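Local coordinates for methane monooxygenase hydroxylase, MmoD (Methylosinus sporium, PDB 6D7K), which belongs to the methane monooxygenase system of a methanotrophic bacterium and is probably linked to its monooxygenase activity, at residues P10-E13 with A14-I17; I19-A23 with R24-F28. All coordinates share one frame; numbering follows the deposited sequence.

Contact 1: residues P10-E13 with A14-I17; sequences PTTE and ASRI
The CB-OG arm of Ser15 lies across the backbone of Thr12, where OG accepts the amide hydrogen of Thr12 N at 3.0 Å in a fairly straight bond. Its torsion accounts for this: with chi1 at 83°, the hydroxyl sits between its own backbone N and carbonyl carbon, which turns it back over the turn. The same hydroxyl donates to Arg16 O at 2.7 Å, approaching at an angle of 128° to the C=O bond and tilted from the carbonyl plane. One oxygen thus ties the backbone before the turn to the backbone after it. The methyl CG2 of Thr11 comes up beside this polar junction, 3.3 Å from Ser15 OG, and also reaches CD1 of Ile17 at 3.8 Å, the two side chains crossing nearly at a right angle. At Ser15, an alanine would lack the hydroxyl and would probably leave both Thr12 N and Arg16 O without their mate, letting the segment ahead of the turn swing more freely. Two weak bonds complete the loop: Ser15 N to Thr12 O at 3.4 Å, and Ala14 N to Thr12 OG1 at 3.3 Å. With Glu13 and Ala14 at its two corners, both near helical backbone angles, the stretch is a type I beta turn, and the bond from Ala14 N to the threonine hydroxyl adds an ST turn within it, on the surface just ahead of strand 17-21.

Contact 2: residues I19-A23 with R24-F28; sequences IHSDA and RYEAF
A beta hairpin with a classic bulge brings Ile19 and His20 opposite Ala27, whose carbonyl oxygen takes both amides: Ile19 N at 2.9 Å, nearly in line with the C=O bond, and His20 N in a weaker bond. Ala27 N returns a bond to His20 O. On this face the methyl CB of Ala27 touches His20 CB and Ile19 CG1, each at 3.9 Å, and helix 55-74 covers it through Phe55, Val62 and Leu66. On the other face Ser21 and Glu26 form a non-hydrogen-bonded pair, where Ser21 OG makes a weak bond to Glu26 OE2. Beyond them the strands are closed by Asp22 N bonding to Tyr25 O at 3.0 Å.

The chain reversal is gripped by the carboxylate of Asp22. Its OD1 accepts two amides: Arg24 N at 3.0 Å, on the anti side, which makes an Asx turn, and Tyr25 N at 2.7 Å, nearly along the C-O axis. Tyr25 itself runs to the helix, packing on Phe69 with its hydroxyl bonded to Asp73 and Arg42. The second carboxylate oxygen of Asp22 forms a salt bridge with Lys70, a charge likely to favour the ionised acid. That oxygen also fixes the imidazole of His20: His20 NE2 donates to Asp22 OD2 at 2.9 Å; OD2 lies nearly in the imidazole plane, whereas NE2 meets it from above the plane of the carboxylate.

In the fold
Contact 1 precedes contact 2 along the chain, and strand 17-21 carries one into the other. Their centres lie 16 Å apart; the 10-17 segment sits about 15 Å from the centre of the chain, the 19-28 hairpin about 7 Å. They nevertheless touch, because Arg16 lays its guanidinium against the ring of Phe28 in a cation-pi contact, with NE of Arg16 3.3 Å from CD2 of Phe28, while forming a salt bridge with Glu39 on strand 36-42. Ile17 pairs by backbone with Thr29, so the chain leaving the turn enters strand 17-21, outermost in the sheet within this chain. The hairpin face carrying His20 and Ala27 packs on helix 55-74.

Contact 1: residues P10-E13 with A14-I17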
loop_
_atom_site.group_PDB
_atom_site.type_symbol
_atom_site.label_atom_id
_atom_site.label_comp_id
_atom_site.label_asym_id
_atom_site.label_seq_id
_atom_site.Cartn_x
_atom_site.Cartn_y
_atom_site.Cartn_z
ATOM N N PRO H 10 11.514 6.330 -33.897
ATOM C CA PRO H 10 12.871 6.913 -33.879
ATOM C C PRO H 10 13.972 5.884 -33.572
ATOM O O PRO H 10 14.828 6.160 -32.737
ATOM C CB PRO H 10 12.800 7.977 -32.760
ATOM C CG PRO H 10 11.350 8.156 -32.453
ATOM C CD PRO H 10 10.653 6.876 -32.833
ATOM N N THR H 11 13.954 4.725 -34.232
ATOM C CA THR H 11 14.852 3.628 -33.881
ATOM C C THR H 11 16.236 3.828 -34.508
ATOM O O THR H 11 16.352 4.175 -35.688
ATOM C CB THR H 11 14.260 2.284 -34.314
ATOM O OG1 THR H 11 13.014 2.065 -33.640
ATOM C CG2 THR H 11 15.190 1.157 -33.931
ATOM N N THR H 12 17.282 3.613 -33.711
ATOM C CA THR H 12 18.657 3.700 -34.195
ATOM C C THR H 12 19.454 2.546 -33.590
ATOM O O THR H 12 18.896 1.638 -32.969
ATOM C CB THR H 12 19.298 5.058 -33.861
ATOM O OG1 THR H 12 19.373 5.231 -32.437
ATOM C CG2 THR H 12 18.500 6.207 -34.482
ATOM N N GLU H 13 20.775 2.585 -33.782
ATOM C CA GLU H 13 21.669 1.593 -33.194
ATOM C C GLU H 13 21.891 1.821 -31.701
ATOM O O GLU H 13 22.387 0.918 -31.009
ATOM C CB GLU H 13 23.017 1.603 -33.923
ATOM C CG GLU H 13 23.851 2.843 -33.655
ATOM C CD GLU H 13 25.270 2.728 -34.196
ATOM O OE1 GLU H 13 25.891 1.647 -34.040
ATOM O OE2 GLU H 13 25.763 3.721 -34.783
ATOM N N ALA H 14 21.548 3.011 -31.198
ATOM C CA ALA H 14 21.602 3.317 -29.776
ATOM C C ALA H 14 20.256 3.139 -29.085
ATOM O O ALA H 14 20.187 3.180 -27.851
ATOM C CB ALA H 14 22.092 4.757 -29.567
ATOM N N SER H 15 19.192 2.935 -29.844
ATOM C CA SER H 15 17.863 3.015 -29.278
ATOM C C SER H 15 17.465 1.665 -28.694
ATOM O O SER H 15 18.217 0.689 -28.731
ATOM C CB SER H 15 16.866 3.484 -30.338
ATOM O OG SER H 15 16.423 2.411 -31.156
ATOM N N ARG H 16 16.274 1.629 -28.113
ATOM C CA ARG H 16 15.613 0.379 -27.823
ATOM C C ARG H 16 14.960 -0.153 -29.094
ATOM O O ARG H 16 14.768 0.571 -30.078
ATOM C CB ARG H 16 14.572 0.579 -26.732
ATOM C CG ARG H 16 13.459 1.450 -27.164
ATOM C CD ARG H 16 12.410 1.565 -26.100
ATOM N NE ARG H 16 11.158 2.079 -26.652
ATOM C CZ ARG H 16 10.037 2.205 -25.952
ATOM N NH1 ARG H 16 10.019 1.854 -24.673
ATOM N NH2 ARG H 16 8.934 2.671 -26.531
ATOM N N ILE H 17 14.590 -1.429 -29.055
ATOM C CA ILE H 17 14.191 -2.178 -30.239
ATOM C C ILE H 17 12.853 -2.833 -29.945
ATOM O O ILE H 17 12.675 -3.418 -28.875
ATOM C CB ILE H 17 15.257 -3.237 -30.603
ATOM C CG1 ILE H 17 16.565 -2.563 -31.018
ATOM C CG2 ILE H 17 14.765 -4.211 -31.676
ATOM C CD1 ILE H 17 16.535 -2.005 -32.401
#

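Contact 2: residues I19-A23 with R24-F28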
loop_
_atom_site.group_PDB
_atom_site.type_symbol
_atom_site.label_atom_id
_atom_site.label_comp_id
_atom_site.label_asym_id
_atom_site.label_seq_id
_atom_site.Cartn_x
_atom_site.Cartn_y
_atom_site.Cartn_z
ATOM N N ILE H 19 10.400 -5.719 -30.203
ATOM C CA ILE H 19 10.486 -7.144 -30.502
ATOM C C ILE H 19 9.128 -7.845 -30.548
ATOM O O ILE H 19 9.054 -8.983 -31.039
ATOM C CB ILE H 19 11.439 -7.875 -29.523
ATOM C CG1 ILE H 19 11.019 -7.693 -28.060
ATOM C CG2 ILE H 19 12.874 -7.416 -29.720
ATOM C CD1 ILE H 19 11.738 -8.641 -27.090
ATOM N N HIS H 20 8.056 -7.214 -30.074
ATOM C CA HIS H 20 6.721 -7.796 -30.213
ATOM C C HIS H 20 5.687 -6.692 -30.338
ATOM O O HIS H 20 5.773 -5.669 -29.657
ATOM C CB HIS H 20 6.357 -8.695 -29.030
ATOM C CG HIS H 20 5.121 -9.500 -29.251
ATOM N ND1 HIS H 20 5.150 -10.764 -29.795
ATOM C CD2 HIS H 20 3.820 -9.228 -28.997
ATOM C CE1 HIS H 20 3.916 -11.232 -29.878
ATOM N NE2 HIS H 20 3.090 -10.322 -29.392
ATOM N N SER H 21 4.714 -6.906 -31.214
ATOM C CA SER H 21 3.642 -5.937 -31.421
ATOM C C SER H 21 2.458 -6.684 -31.990
ATOM O O SER H 21 2.555 -7.245 -33.080
ATOM C CB SER H 21 4.059 -4.826 -32.357
ATOM O OG SER H 21 3.197 -3.716 -32.186
ATOM N N ASP H 22 1.364 -6.725 -31.245
ATOM C CA ASP H 22 0.109 -7.230 -31.769
ATOM C C ASP H 22 -1.000 -6.327 -31.229
ATOM O O ASP H 22 -0.735 -5.243 -30.693
ATOM C CB ASP H 22 -0.053 -8.724 -31.447
ATOM C CG ASP H 22 -0.172 -9.005 -29.959
ATOM O OD1 ASP H 22 -0.599 -8.115 -29.186
ATOM O OD2 ASP H 22 0.162 -10.140 -29.557
ATOM N N ALA H 23 -2.256 -6.755 -31.393
ATOM C CA ALA H 23 -3.367 -5.855 -31.077
ATOM C C ALA H 23 -3.301 -5.347 -29.640
ATOM O O ALA H 23 -3.711 -4.213 -29.366
ATOM C CB ALA H 23 -4.702 -6.551 -31.323
ATOM N N ARG H 24 -2.780 -6.163 -28.718
ATOM C CA ARG H 24 -2.829 -5.869 -27.299
ATOM C C ARG H 24 -1.471 -5.778 -26.621
ATOM O O ARG H 24 -1.351 -5.035 -25.648
ATOM C CB ARG H 24 -3.676 -6.923 -26.564
ATOM C CG ARG H 24 -5.065 -6.413 -26.151
ATOM C CD ARG H 24 -5.989 -7.529 -25.637
ATOM N NE ARG H 24 -5.476 -8.200 -24.443
ATOM C CZ ARG H 24 -5.886 -7.952 -23.201
ATOM N NH1 ARG H 24 -6.820 -7.041 -22.974
ATOM N NH2 ARG H 24 -5.354 -8.615 -22.181
ATOM N N TYR H 25 -0.446 -6.489 -27.087
ATOM C CA TYR H 25 0.834 -6.534 -26.385
ATOM C C TYR H 25 1.946 -5.885 -27.200
ATOM O O TYR H 25 1.944 -5.945 -28.428
ATOM C CB TYR H 25 1.201 -7.967 -26.035
ATOM C CG TYR H 25 0.306 -8.554 -24.960
ATOM C CD1 TYR H 25 0.464 -8.194 -23.616
ATOM C CD2 TYR H 25 -0.695 -9.464 -25.278
ATOM C CE1 TYR H 25 -0.350 -8.733 -22.621
ATOM C CE2 TYR H 25 -1.511 -10.011 -24.289
ATOM C CZ TYR H 25 -1.338 -9.640 -22.966
ATOM O OH TYR H 25 -2.156 -10.168 -21.991
ATOM N N GLU H 26 2.873 -5.229 -26.506
ATOM C CA GLU H 26 4.129 -4.776 -27.086
ATOM C C GLU H 26 5.270 -5.186 -26.165
ATOM O O GLU H 26 5.091 -5.258 -24.945
ATOM C CB GLU H 26 4.152 -3.263 -27.286
ATOM C CG GLU H 26 3.146 -2.777 -28.300
ATOM C CD GLU H 26 3.433 -1.366 -28.791
ATOM O OE1 GLU H 26 3.368 -0.424 -27.968
ATOM O OE2 GLU H 26 3.730 -1.207 -30.004
ATOM N N ALA H 27 6.450 -5.450 -26.738
ATOM C CA ALA H 27 7.630 -5.722 -25.922
ATOM C C ALA H 27 8.854 -5.051 -26.524
ATOM O O ALA H 27 9.077 -5.122 -27.733
ATOM C CB ALA H 27 7.872 -7.226 -25.774
ATOM N N PHE H 28 9.641 -4.398 -25.683
ATOM C CA PHE H 28 10.857 -3.734 -26.118
ATOM C C PHE H 28 12.050 -4.391 -25.441
ATOM O O PHE H 28 11.914 -5.031 -24.394
ATOM C CB PHE H 28 10.817 -2.236 -25.800
ATOM C CG PHE H 28 9.723 -1.486 -26.540
ATOM C CD1 PHE H 28 8.413 -1.458 -26.051
ATOM C CD2 PHE H 28 10.001 -0.814 -27.728
ATOM C CE1 PHE H 28 7.413 -0.774 -26.744
ATOM C CE2 PHE H 28 8.999 -0.148 -28.422
ATOM C CZ PHE H 28 7.711 -0.119 -27.926
#